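Local atomic coordinates of 16L protein (PDB entry 6TQP), a protein that is a poxviral Bcl-2-like protein that probably inhibits apoptosis of the infected cell by binding BH3 segments of pro-apoptotic host proteins. Residues F12-S15 against I16-V19; S37-E40 against N41-N45; L56-K59 against P60-S63. All coordinates share one frame; numbering follows the deposited sequence.

Overall arrangement
All three contacts are local, made by residues three or four apart along a helix or at its cap. Contact 1 starts helix 12-27, while contacts 2 and 3 share helix 38-68, at its capped start and at a proline kink. Contacts 1 and 2, centres about 10 Å apart, touch through Val19 on Glu40 and Leu44, Phe12 on Tyr39, and a probable Asn18-Glu40 hydrogen bond; contact 3 stands about 26 Å from each, between centres. Contact 1 is more enclosed, whereas contacts 2 and 3 have as many exposed residues as buried ones. Contact 1 is a regular run of backbone bonds whose polar side chains find partners on other parts of the chain, contact 2 adds a capping box, and contact 3 has backbone bonding altered by proline, beside a bound peptide.

Contact 1 (F12-S15 against I16-V19); sequences FNNS and IKNV
Phe12 O receives Ile16 N at 3.1 Å. Ile16 CG1 lies close to the same oxygen, while the Phe12 ring leads away from this turn to pack on Tyr39 and Ile141. Asn13 O takes the next rung from Lys17 N at 2.9 Å, with an N-H...O angle of 167°. The Asn13 side chain points off the turn, and its OD1 is hydrogen-bonded to Ser137 OG on helix 137-148. These rungs form the first turns of helix 12-27, which in this all-helical, Bcl-2-like fold runs against helices 38-68, 120-134 and 137-148. Asn14 O accepts from Asn18 N, and its side chain stays on the same strip of surface: with CG anti to the backbone N (chi1 -177°), the amide reaches forward to the Asn18 amide. The two amide planes stand 77° apart, and Asn14 ND2 approaches Asn18 ND2 to 3.4 Å. Both are donors, and Asn18 ND2 instead bonds to Glu40 OE2. On its other branch, Asn14 OD1 has Lys17 CE at 4.0 Å. Ser15 O accepts from Val19 N at 2.9 Å, and Val19 CG2 presses on that oxygen at 3.2 Å. The buried Ser15 OG turns backward, hydrogen-bonded to Asn11 O and Ser9 OG.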
loop_
_atom_site.group_PDB
_atom_site.type_symbol
_atom_site.label_atom_id
_atom_site.label_comp_id
_atom_site.label_asym_id
_atom_site.label_seq_id
_atom_site.Cartn_x
_atom_site.Cartn_y
_atom_site.Cartn_z
ATOM N N PHE A 12 -15.972 -7.322 2.808
ATOM C CA PHE A 12 -15.112 -6.175 3.121
ATOM C C PHE A 12 -13.696 -6.346 2.581
ATOM O O PHE A 12 -13.093 -5.383 2.085
ATOM C CB PHE A 12 -15.081 -5.955 4.632
ATOM C CG PHE A 12 -16.395 -5.496 5.192
ATOM C CD1 PHE A 12 -17.140 -6.316 6.027
ATOM C CD2 PHE A 12 -16.901 -4.250 4.856
ATOM C CE1 PHE A 12 -18.359 -5.892 6.529
ATOM C CE2 PHE A 12 -18.117 -3.822 5.356
ATOM C CZ PHE A 12 -18.847 -4.643 6.192
ATOM N N ASN A 13 -13.131 -7.551 2.695
ATOM C CA ASN A 13 -11.798 -7.786 2.145
ATOM C C ASN A 13 -11.773 -7.489 0.652
ATOM O O ASN A 13 -10.848 -6.836 0.159
ATOM C CB ASN A 13 -11.359 -9.230 2.407
ATOM C CG ASN A 13 -11.170 -9.526 3.879
ATOM O OD1 ASN A 13 -11.450 -8.690 4.737
ATOM N ND2 ASN A 13 -10.680 -10.724 4.178
ATOM N N ASN A 14 -12.792 -7.952 -0.078
ATOM C CA ASN A 14 -12.881 -7.680 -1.506
ATOM C C ASN A 14 -12.969 -6.182 -1.783
ATOM O O ASN A 14 -12.363 -5.685 -2.740
ATOM C CB ASN A 14 -14.086 -8.410 -2.083
ATOM C CG ASN A 14 -14.206 -8.233 -3.580
ATOM O OD1 ASN A 14 -13.341 -8.669 -4.341
ATOM N ND2 ASN A 14 -15.290 -7.610 -4.010
ATOM N N SER A 15 -13.725 -5.446 -0.964
ATOM C CA SER A 15 -13.824 -3.998 -1.147
ATOM C C SER A 15 -12.450 -3.349 -1.071
ATOM O O SER A 15 -12.071 -2.553 -1.940
ATOM C CB SER A 15 -14.752 -3.383 -0.090
ATOM O OG SER A 15 -16.070 -3.894 -0.180
ATOM N N ILE A 16 -11.688 -3.679 -0.028
ATOM C CA ILE A 16 -10.359 -3.104 0.145
ATOM C C ILE A 16 -9.441 -3.510 -1.002
ATOM O O ILE A 16 -8.684 -2.685 -1.528
ATOM C CB ILE A 16 -9.784 -3.506 1.522
ATOM C CG1 ILE A 16 -10.499 -2.754 2.643
ATOM C CG2 ILE A 16 -8.298 -3.222 1.612
ATOM C CD1 ILE A 16 -10.380 -1.246 2.572
ATOM N N LYS A 17 -9.468 -4.784 -1.397
ATOM C CA LYS A 17 -8.623 -5.217 -2.506
ATOM C C LYS A 17 -8.920 -4.403 -3.761
ATOM O O LYS A 17 -8.005 -3.939 -4.448
ATOM C CB LYS A 17 -8.825 -6.704 -2.787
ATOM C CG LYS A 17 -7.857 -7.271 -3.840
ATOM C CD LYS A 17 -8.348 -8.568 -4.463
ATOM C CE LYS A 17 -9.485 -8.330 -5.441
ATOM N NZ LYS A 17 -9.381 -9.223 -6.621
ATOM N N ASN A 18 -10.200 -4.229 -4.075
ATOM C CA ASN A 18 -10.572 -3.462 -5.260
ATOM C C ASN A 18 -10.103 -2.026 -5.142
ATOM O O ASN A 18 -9.624 -1.436 -6.121
ATOM C CB ASN A 18 -12.084 -3.515 -5.464
ATOM C CG ASN A 18 -12.535 -4.835 -6.009
ATOM O OD1 ASN A 18 -11.733 -5.586 -6.566
ATOM N ND2 ASN A 18 -13.824 -5.133 -5.877
ATOM N N VAL A 19 -10.213 -1.448 -3.944
ATOM C CA VAL A 19 -9.835 -0.050 -3.754
ATOM C C VAL A 19 -8.336 0.127 -3.969
ATOM O O VAL A 19 -7.888 1.098 -4.593
ATOM C CB VAL A 19 -10.279 0.436 -2.357
ATOM C CG1 VAL A 19 -9.610 1.762 -2.008
ATOM C CG2 VAL A 19 -11.800 0.585 -2.303
#

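Contact 2 (S37-E40 against N41-N45); sequences SCYE and NKLLN
Tyr39 and Leu43 meet one turn apart, just inside a helix start closed by a capping box between Ser37 and Glu40. The phenol extends with CG anti to the backbone N (chi1 -180°), which swings the ring forward along the helix beside the leucine. Leu43 CG lies above one face, 4.2 Å from the ring plane and displaced toward the rim. Its CD1 branch comes closer, 3.6 Å from Tyr39 CE2, in an oblique approach. Tyr39 also packs on Phe12 and Ser15 of helix 12-27.

The capping box consists of two reciprocal bonds. Ser37 OG accepts from Glu40 N at 3.1 Å, and Glu40 OE1 accepts from Ser37 N at 2.9 Å. The second bond is nearly straight at the hydrogen, 170°, yet the donor stands 45° out of the carboxylate plane. OE1 is thus turned to the cap, whereas OE2 is hydrogen-bonded to Asn18 ND2 on helix 12-27. Ser37 O then begins the helical ladder by receiving Asn41 N.

On the exposed flank, Lys42 CE comes to 4.1 Å from Cys38 SG. Cys38 O accepts Lys42 N and also draws in a water, which donates to it at 2.8 Å and accepts from Asn41 ND2 at 3.0 Å, bridging backbone and amide.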
loop_
_atom_site.group_PDB
_atom_site.type_symbol
_atom_site.label_atom_id
_atom_site.label_comp_id
_atom_site.label_asym_id
_atom_site.label_seq_id
_atom_site.Cartn_x
_atom_site.Cartn_y
_atom_site.Cartn_z
ATOM N N SER A 37 -17.610 0.448 -6.657
ATOM C CA SER A 37 -18.939 0.582 -6.101
ATOM C C SER A 37 -19.028 1.842 -5.251
ATOM O O SER A 37 -18.031 2.494 -4.949
ATOM C CB SER A 37 -19.277 -0.618 -5.227
ATOM O OG SER A 37 -18.407 -0.625 -4.104
ATOM N N CYS A 38 -20.254 2.163 -4.834
ATOM C CA CYS A 38 -20.477 3.303 -3.948
ATOM C C CYS A 38 -19.672 3.161 -2.665
ATOM O O CYS A 38 -19.028 4.111 -2.200
ATOM C CB CYS A 38 -21.962 3.416 -3.623
ATOM S SG CYS A 38 -22.345 4.680 -2.434
ATOM N N TYR A 39 -19.704 1.971 -2.074
ATOM C CA TYR A 39 -19.012 1.760 -0.807
ATOM C C TYR A 39 -17.503 1.816 -1.003
ATOM O O TYR A 39 -16.783 2.454 -0.225
ATOM C CB TYR A 39 -19.436 0.424 -0.205
ATOM C CG TYR A 39 -18.765 0.143 1.117
ATOM C CD1 TYR A 39 -19.081 0.890 2.245
ATOM C CD2 TYR A 39 -17.815 -0.855 1.233
ATOM C CE1 TYR A 39 -18.474 0.639 3.451
ATOM C CE2 TYR A 39 -17.210 -1.118 2.439
ATOM C CZ TYR A 39 -17.539 -0.361 3.541
ATOM O OH TYR A 39 -16.929 -0.610 4.741
ATOM N N GLU A 40 -17.007 1.163 -2.054
ATOM C CA GLU A 40 -15.576 1.200 -2.332
ATOM C C GLU A 40 -15.108 2.624 -2.598
ATOM O O GLU A 40 -14.026 3.023 -2.156
ATOM C CB GLU A 40 -15.254 0.284 -3.520
ATOM C CG GLU A 40 -15.491 -1.183 -3.241
ATOM C CD GLU A 40 -15.632 -2.010 -4.501
ATOM O OE1 GLU A 40 -15.650 -1.433 -5.620
ATOM O OE2 GLU A 40 -15.755 -3.246 -4.361
ATOM N N ASN A 41 -15.922 3.419 -3.304
ATOM C CA ASN A 41 -15.524 4.789 -3.591
ATOM C C ASN A 41 -15.380 5.595 -2.305
ATOM O O ASN A 41 -14.492 6.450 -2.194
ATOM C CB ASN A 41 -16.537 5.438 -4.536
ATOM C CG ASN A 41 -16.123 6.817 -4.951
ATOM O OD1 ASN A 41 -15.139 6.990 -5.655
ATOM N ND2 ASN A 41 -16.876 7.811 -4.519
ATOM N N LYS A 42 -16.236 5.329 -1.317
ATOM C CA LYS A 42 -16.094 6.001 -0.029
ATOM C C LYS A 42 -14.759 5.653 0.614
ATOM O O LYS A 42 -14.054 6.532 1.123
ATOM C CB LYS A 42 -17.249 5.615 0.894
ATOM C CG LYS A 42 -18.575 6.255 0.520
ATOM C CD LYS A 42 -19.710 5.678 1.357
ATOM C CE LYS A 42 -21.043 6.343 1.045
ATOM N NZ LYS A 42 -21.062 7.766 1.504
ATOM N N LEU A 43 -14.386 4.377 0.568
ATOM C CA LEU A 43 -13.118 3.956 1.152
ATOM C C LEU A 43 -11.945 4.540 0.388
ATOM O O LEU A 43 -10.922 4.897 0.983
ATOM C CB LEU A 43 -13.029 2.440 1.161
ATOM C CG LEU A 43 -14.078 1.703 1.998
ATOM C CD1 LEU A 43 -13.899 0.213 1.833
ATOM C CD2 LEU A 43 -14.015 2.066 3.481
ATOM N N LEU A 44 -12.066 4.615 -0.937
ATOM C CA LEU A 44 -11.028 5.239 -1.750
ATOM C C LEU A 44 -10.747 6.665 -1.288
ATOM O O LEU A 44 -9.586 7.051 -1.096
ATOM C CB LEU A 44 -11.441 5.229 -3.226
ATOM C CG LEU A 44 -10.478 6.013 -4.128
ATOM C CD1 LEU A 44 -9.138 5.334 -4.257
ATOM C CD2 LEU A 44 -11.118 6.248 -5.502
ATOM N N ASN A 45 -11.796 7.479 -1.135
ATOM C CA ASN A 45 -11.596 8.867 -0.727
ATOM C C ASN A 45 -10.842 8.953 0.598
ATOM O O ASN A 45 -9.994 9.831 0.780
ATOM C CB ASN A 45 -12.943 9.593 -0.636
ATOM C CG ASN A 45 -13.592 9.773 -2.002
ATOM O OD1 ASN A 45 -12.905 9.744 -3.023
ATOM N ND2 ASN A 45 -14.913 9.963 -2.028
HETATM O O HOH W 1 -19.322 6.650 -3.318
#

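Contact 3 (L56-K59 against P60-S63); sequences LKYK and PNLS
Tyr58 and Asn61 touch where the asparagine amide comes up to the rim of the phenol. Asn61 OD1 lies near the ring plane, 3.4 Å from Tyr58 CD1, and the amide CG sits at the same edge. The ring and amide planes are 72° apart, so the amide stands across the ring edge and does not stack on it. One face of the ring carries the aliphatic CG of Lys57, 3.7 Å above its plane.

Ser63 makes a further contact, with Lys59 O. With chi1 at -62°, Ser63 OG lies beside its own backbone N and reaches back to donate to Lys59 O at 3.0 Å. That carbonyl oxygen also receives Ser63 N at 2.8 Å. Two donors therefore grip one acceptor, the hydroxyl coming from above the carbonyl plane, 44° out of it.

These bonds surround a proline kink within helix 38-68. Pro60 N has no hydrogen to give, and neither Pro60 N nor Asn61 N makes the regular i to i+4 bond; that pattern is taken up again by Leu62 N, which meets Tyr58 O at 2.9 Å. Pro60 CD is 3.5 Å from Lys59 CB, a close approach across the peptide bond that joins the two residues.

Further out, Met108 and Met112 of helix 96-113 pack on the Ser63 side chain, and Met108 also on Lys59 and Leu62. On the flank of Tyr58 and Asn61 lies a bound peptide, consistent with the BH3 groove of Bcl-2 relatives. Acidic side chains of that peptide pair with Lys57 NZ in a salt bridge and with Tyr58 OH in a hydrogen bond, and Asn61 ND2 hydrogen-bonds to a polar one.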
loop_
_atom_site.group_PDB
_atom_site.type_symbol
_atom_site.label_atom_id
_atom_site.label_comp_id
_atom_site.label_asym_id
_atom_site.label_seq_id
_atom_site.Cartn_x
_atom_site.Cartn_y
_atom_site.Cartn_z
ATOM N N LEU A 56 3.649 12.782 1.293
ATOM C CA LEU A 56 4.136 14.145 1.457
ATOM C C LEU A 56 5.111 14.234 2.620
ATOM O O LEU A 56 6.098 14.973 2.560
ATOM C CB LEU A 56 2.952 15.089 1.676
ATOM C CG LEU A 56 3.245 16.580 1.849
ATOM C CD1 LEU A 56 3.657 17.200 0.520
ATOM C CD2 LEU A 56 2.031 17.294 2.431
ATOM N N LYS A 57 4.862 13.473 3.680
ATOM C CA LYS A 57 5.646 13.609 4.891
ATOM C C LYS A 57 6.872 12.704 4.908
ATOM O O LYS A 57 7.900 13.084 5.486
ATOM C CB LYS A 57 4.753 13.311 6.099
ATOM C CG LYS A 57 5.398 13.583 7.430
ATOM C CD LYS A 57 4.351 13.585 8.543
ATOM C CE LYS A 57 4.979 13.865 9.911
ATOM N NZ LYS A 57 3.961 14.007 10.990
ATOM N N TYR A 58 6.790 11.535 4.267
ATOM C CA TYR A 58 7.782 10.467 4.387
ATOM C C TYR A 58 8.384 10.074 3.038
ATOM O O TYR A 58 8.865 8.953 2.862
ATOM C CB TYR A 58 7.145 9.257 5.072
ATOM C CG TYR A 58 6.865 9.530 6.534
ATOM C CD1 TYR A 58 7.905 9.610 7.448
ATOM C CD2 TYR A 58 5.572 9.734 6.994
ATOM C CE1 TYR A 58 7.666 9.871 8.780
ATOM C CE2 TYR A 58 5.326 10.007 8.322
ATOM C CZ TYR A 58 6.379 10.072 9.213
ATOM O OH TYR A 58 6.167 10.336 10.549
ATOM N N LYS A 59 8.372 10.979 2.064
ATOM C CA LYS A 59 8.968 10.660 0.770
ATOM C C LYS A 59 10.404 10.165 0.888
ATOM O O LYS A 59 10.733 9.157 0.247
ATOM C CB LYS A 59 8.889 11.888 -0.149
ATOM C CG LYS A 59 9.198 11.583 -1.609
ATOM C CD LYS A 59 8.895 12.796 -2.498
ATOM C CE LYS A 59 9.153 12.498 -3.970
ATOM N NZ LYS A 59 10.576 12.150 -4.224
ATOM N N PRO A 60 11.294 10.798 1.665
ATOM C CA PRO A 60 12.666 10.265 1.762
ATOM C C PRO A 60 12.705 8.867 2.347
ATOM O O PRO A 60 13.537 8.040 1.946
ATOM C CB PRO A 60 13.377 11.277 2.672
ATOM C CG PRO A 60 12.501 12.471 2.708
ATOM C CD PRO A 60 11.113 11.983 2.520
ATOM N N ASN A 61 11.813 8.583 3.295
ATOM C CA ASN A 61 11.795 7.268 3.931
ATOM C C ASN A 61 11.341 6.203 2.947
ATOM O O ASN A 61 11.900 5.097 2.905
ATOM C CB ASN A 61 10.872 7.304 5.146
ATOM C CG ASN A 61 11.190 8.440 6.072
ATOM O OD1 ASN A 61 10.838 9.603 5.812
ATOM N ND2 ASN A 61 11.871 8.126 7.162
ATOM N N LEU A 62 10.316 6.516 2.155
ATOM C CA LEU A 62 9.859 5.590 1.131
ATOM C C LEU A 62 10.895 5.426 0.028
ATOM O O LEU A 62 11.106 4.312 -0.466
ATOM C CB LEU A 62 8.539 6.083 0.535
ATOM C CG LEU A 62 7.344 6.119 1.490
ATOM C CD1 LEU A 62 6.168 6.860 0.863
ATOM C CD2 LEU A 62 6.897 4.730 1.889
ATOM N N SER A 63 11.532 6.523 -0.391
ATOM C CA SER A 63 12.573 6.426 -1.413
ATOM C C SER A 63 13.728 5.564 -0.932
ATOM O O SER A 63 14.337 4.831 -1.720
ATOM C CB SER A 63 13.092 7.814 -1.796
ATOM O OG SER A 63 12.067 8.622 -2.345
#